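Local coordinates for tudor domain-containing protein 1 (PDB 4B9W) that acts as a scaffold in the germline piRNA pathway, its extended Tudor domains binding arginine-methylated Piwi proteins so that transposons are kept silent during spermatogenesis, at residues 46-51 against 119-124. Sequence-based numbering, arbitrary orientation.
Sequences DDLNQS and PQFLLL
L48 of helix 41-57 packs against both F121 and L124, and its two methyl branches divide the apolar work. CD1 of L48 lies 3.5 Å from CD1 of F121, approaching the ring obliquely, and also touches CB of the same residue. The other branch meets its counterpart methyl to methyl, L48 CD2 standing 3.9 Å from L124 CD2. Both leucines hold CG anti to the backbone N (chi1 172° in L48, -174° in L124), which brings these two CD2 methyls together. One turn further along the helix, S51 adds its CB, 3.7 Å from CE1 of F121. Y55 and L52 extend the helix's contact with the F121 ring. With that ring cut back to an alanine, L48 CD1 and S51 CB lose their aromatic partner, and a gap is likely to open between helix and loop.

The polar component centres on backbone carbonyls. The carbonyl O of F121 lies 3.8 Å from both L48 CD1 and L48 CD2, yet its hydrogen bond comes from R84 of strand 81-90. Within the helix, S51 OG bonds weakly to D47 O.

The segments thus illustrate how apolar side chains dock a helix against the loop following strand 114-116 within the extended Tudor domain, while R84, through NH1, ties the F121 and L124 carbonyls to the five-stranded sheet.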
ATOM      1  N   ASP A  46      14.891 -10.037 -20.160  1.00 20.53           N
ATOM      2  CA  ASP A  46      15.651 -11.306 -20.012  1.00 21.84           C
ATOM      3  C   ASP A  46      17.163 -11.078 -19.974  1.00 21.08           C
ATOM      4  O   ASP A  46      17.872 -11.639 -19.137  1.00 19.89           O
ATOM      5  CB  ASP A  46      15.371 -12.261 -21.182  1.00 24.65           C
ATOM      6  CG  ASP A  46      14.021 -12.941 -21.094  1.00 27.06           C
ATOM      7  OD1 ASP A  46      13.473 -13.087 -19.977  1.00 28.97           O
ATOM      8  OD2 ASP A  46      13.505 -13.355 -22.165  1.00 30.49           O
ATOM      9  N   ASP A  47      17.666 -10.256 -20.885  1.00 20.74           N
ATOM     10  CA  ASP A  47      19.111 -10.013 -20.937  1.00 20.90           C
ATOM     11  C   ASP A  47      19.642  -9.303 -19.685  1.00 19.60           C
ATOM     12  O   ASP A  47      20.703  -9.665 -19.162  1.00 18.81           O
ATOM     13  CB  ASP A  47      19.474  -9.240 -22.204  1.00 22.62           C
ATOM     14  CG  ASP A  47      19.293 -10.080 -23.470  1.00 24.09           C
ATOM     15  OD1 ASP A  47      19.586 -11.301 -23.432  1.00 25.29           O
ATOM     16  OD2 ASP A  47      18.851  -9.523 -24.495  1.00 25.19           O
ATOM     17  N   LEU A  48      18.899  -8.307 -19.208  1.00 18.71           N
ATOM     18  CA  LEU A  48      19.249  -7.578 -17.994  1.00 18.00           C
ATOM     19  C   LEU A  48      19.269  -8.513 -16.791  1.00 17.73           C
ATOM     20  O   LEU A  48      20.189  -8.468 -15.976  1.00 17.44           O
ATOM     21  CB  LEU A  48      18.268  -6.426 -17.756  1.00 18.42           C
ATOM     22  CG  LEU A  48      18.393  -5.692 -16.412  1.00 18.48           C
ATOM     23  CD1 LEU A  48      19.786  -5.096 -16.259  1.00 17.25           C
ATOM     24  CD2 LEU A  48      17.320  -4.630 -16.260  1.00 17.01           C
ATOM     25  N   ASN A  49      18.238  -9.348 -16.683  1.00 17.65           N
ATOM     26  CA  ASN A  49      18.102 -10.299 -15.580  1.00 17.31           C
ATOM     27  C   ASN A  49      19.217 -11.321 -15.557  1.00 18.67           C
ATOM     28  O   ASN A  49      19.719 -11.695 -14.488  1.00 18.64           O
ATOM     29  CB  ASN A  49      16.745 -11.007 -15.650  1.00 16.59           C
ATOM     30  CG  ASN A  49      15.595 -10.082 -15.267  1.00 16.08           C
ATOM     31  OD1 ASN A  49      15.807  -9.056 -14.611  1.00 14.50           O
ATOM     32  ND2 ASN A  49      14.375 -10.431 -15.694  1.00 15.78           N
ATOM     33  N   GLN A  50      19.611 -11.777 -16.740  1.00 20.05           N
ATOM     34  CA  GLN A  50      20.780 -12.622 -16.857  1.00 21.34           C
ATOM     35  C   GLN A  50      21.997 -11.864 -16.324  1.00 20.93           C
ATOM     36  O   GLN A  50      22.758 -12.386 -15.518  1.00 21.17           O
ATOM     37  CB  GLN A  50      20.982 -13.055 -18.314  1.00 23.40           C
ATOM     38  CG  GLN A  50      22.266 -13.825 -18.547  1.00 25.17           C
ATOM     39  CD  GLN A  50      22.407 -14.979 -17.596  1.00 26.15           C
ATOM     40  OE1 GLN A  50      21.613 -15.910 -17.654  1.00 29.22           O
ATOM     41  NE2 GLN A  50      23.406 -14.923 -16.694  1.00 26.17           N
ATOM     42  N   SER A  51      22.162 -10.620 -16.747  1.00 21.49           N
ATOM     43  CA  SER A  51      23.298  -9.828 -16.289  1.00 22.04           C
ATOM     44  C   SER A  51      23.264  -9.598 -14.780  1.00 21.41           C
ATOM     45  O   SER A  51      24.314  -9.515 -14.153  1.00 21.93           O
ATOM     46  CB  SER A  51      23.375  -8.492 -17.028  1.00 22.40           C
ATOM     47  OG  SER A  51      23.768  -8.692 -18.374  1.00 24.22           O
ATOM     48  N   PRO A 119      24.391   1.806 -12.107  1.00 20.38           N
ATOM     49  CA  PRO A 119      23.727   2.603 -13.139  1.00 20.61           C
ATOM     50  C   PRO A 119      23.518   1.921 -14.494  1.00 20.10           C
ATOM     51  O   PRO A 119      22.575   2.259 -15.219  1.00 19.68           O
ATOM     52  CB  PRO A 119      24.672   3.793 -13.303  1.00 21.87           C
ATOM     53  CG  PRO A 119      25.281   3.967 -11.958  1.00 21.11           C
ATOM     54  CD  PRO A 119      25.424   2.587 -11.396  1.00 20.77           C
ATOM     55  N   GLN A 120      24.375   0.979 -14.859  1.00 19.65           N
ATOM     56  CA  GLN A 120      24.237   0.365 -16.176  1.00 20.07           C
ATOM     57  C   GLN A 120      23.082  -0.609 -16.217  1.00 19.79           C
ATOM     58  O   GLN A 120      22.624  -0.968 -17.292  1.00 19.50           O
ATOM     59  CB  GLN A 120      25.508  -0.348 -16.614  1.00 21.21           C
ATOM     60  CG  GLN A 120      26.031  -1.375 -15.633  1.00 22.44           C
ATOM     61  CD  GLN A 120      27.204  -0.838 -14.843  1.00 24.20           C
ATOM     62  OE1 GLN A 120      27.146   0.271 -14.272  1.00 24.51           O
ATOM     63  NE2 GLN A 120      28.286  -1.614 -14.812  1.00 25.07           N
ATOM     64  N   PHE A 121      22.641  -1.060 -15.045  1.00 18.75           N
ATOM     65  CA  PHE A 121      21.456  -1.898 -14.940  1.00 19.12           C
ATOM     66  C   PHE A 121      20.155  -1.105 -14.853  1.00 18.05           C
ATOM     67  O   PHE A 121      19.094  -1.696 -14.726  1.00 17.53           O
ATOM     68  CB  PHE A 121      21.566  -2.809 -13.710  1.00 19.55           C
ATOM     69  CG  PHE A 121      22.731  -3.755 -13.757  1.00 19.78           C
ATOM     70  CD1 PHE A 121      22.912  -4.604 -14.845  1.00 20.45           C
ATOM     71  CD2 PHE A 121      23.632  -3.820 -12.705  1.00 20.42           C
ATOM     72  CE1 PHE A 121      23.974  -5.491 -14.880  1.00 20.84           C
ATOM     73  CE2 PHE A 121      24.710  -4.691 -12.740  1.00 20.59           C
ATOM     74  CZ  PHE A 121      24.875  -5.539 -13.823  1.00 21.22           C
ATOM     75  N   LEU A 122      20.236   0.220 -14.920  1.00 18.09           N
ATOM     76  CA  LEU A 122      19.060   1.082 -14.800  1.00 17.72           C
ATOM     77  C   LEU A 122      18.745   1.789 -16.118  1.00 17.72           C
ATOM     78  O   LEU A 122      17.896   2.671 -16.165  1.00 17.42           O
ATOM     79  CB  LEU A 122      19.263   2.123 -13.699  1.00 17.34           C
ATOM     80  CG  LEU A 122      19.342   1.677 -12.237  1.00 16.93           C
ATOM     81  CD1 LEU A 122      19.702   2.884 -11.384  1.00 16.67           C
ATOM     82  CD2 LEU A 122      18.028   1.061 -11.759  1.00 16.75           C
ATOM     83  N   LEU A 123      19.412   1.392 -17.193  1.00 18.11           N
ATOM     84  CA  LEU A 123      19.138   1.977 -18.520  1.00 18.28           C
ATOM     85  C   LEU A 123      17.788   1.521 -19.102  1.00 17.41           C
ATOM     86  O   LEU A 123      17.040   2.334 -19.647  1.00 18.76           O
ATOM     87  CB  LEU A 123      20.273   1.629 -19.485  1.00 19.14           C
ATOM     88  CG  LEU A 123      21.626   2.191 -19.045  1.00 19.97           C
ATOM     89  CD1 LEU A 123      22.743   1.724 -19.976  1.00 20.66           C
ATOM     90  CD2 LEU A 123      21.547   3.709 -18.996  1.00 21.02           C
ATOM     91  N   LEU A 124      17.490   0.233 -19.000  1.00 15.31           N
ATOM     92  CA  LEU A 124      16.216  -0.301 -19.445  1.00 14.58           C
ATOM     93  C   LEU A 124      15.098   0.287 -18.563  1.00 14.10           C
ATOM     94  O   LEU A 124      15.196   0.282 -17.343  1.00 14.08           O
ATOM     95  CB  LEU A 124      16.231  -1.819 -19.346  1.00 14.33           C
ATOM     96  CG  LEU A 124      15.040  -2.585 -19.897  1.00 14.35           C
ATOM     97  CD1 LEU A 124      15.034  -2.584 -21.431  1.00 14.22           C
ATOM     98  CD2 LEU A 124      15.065  -3.995 -19.329  1.00 13.74           C
TER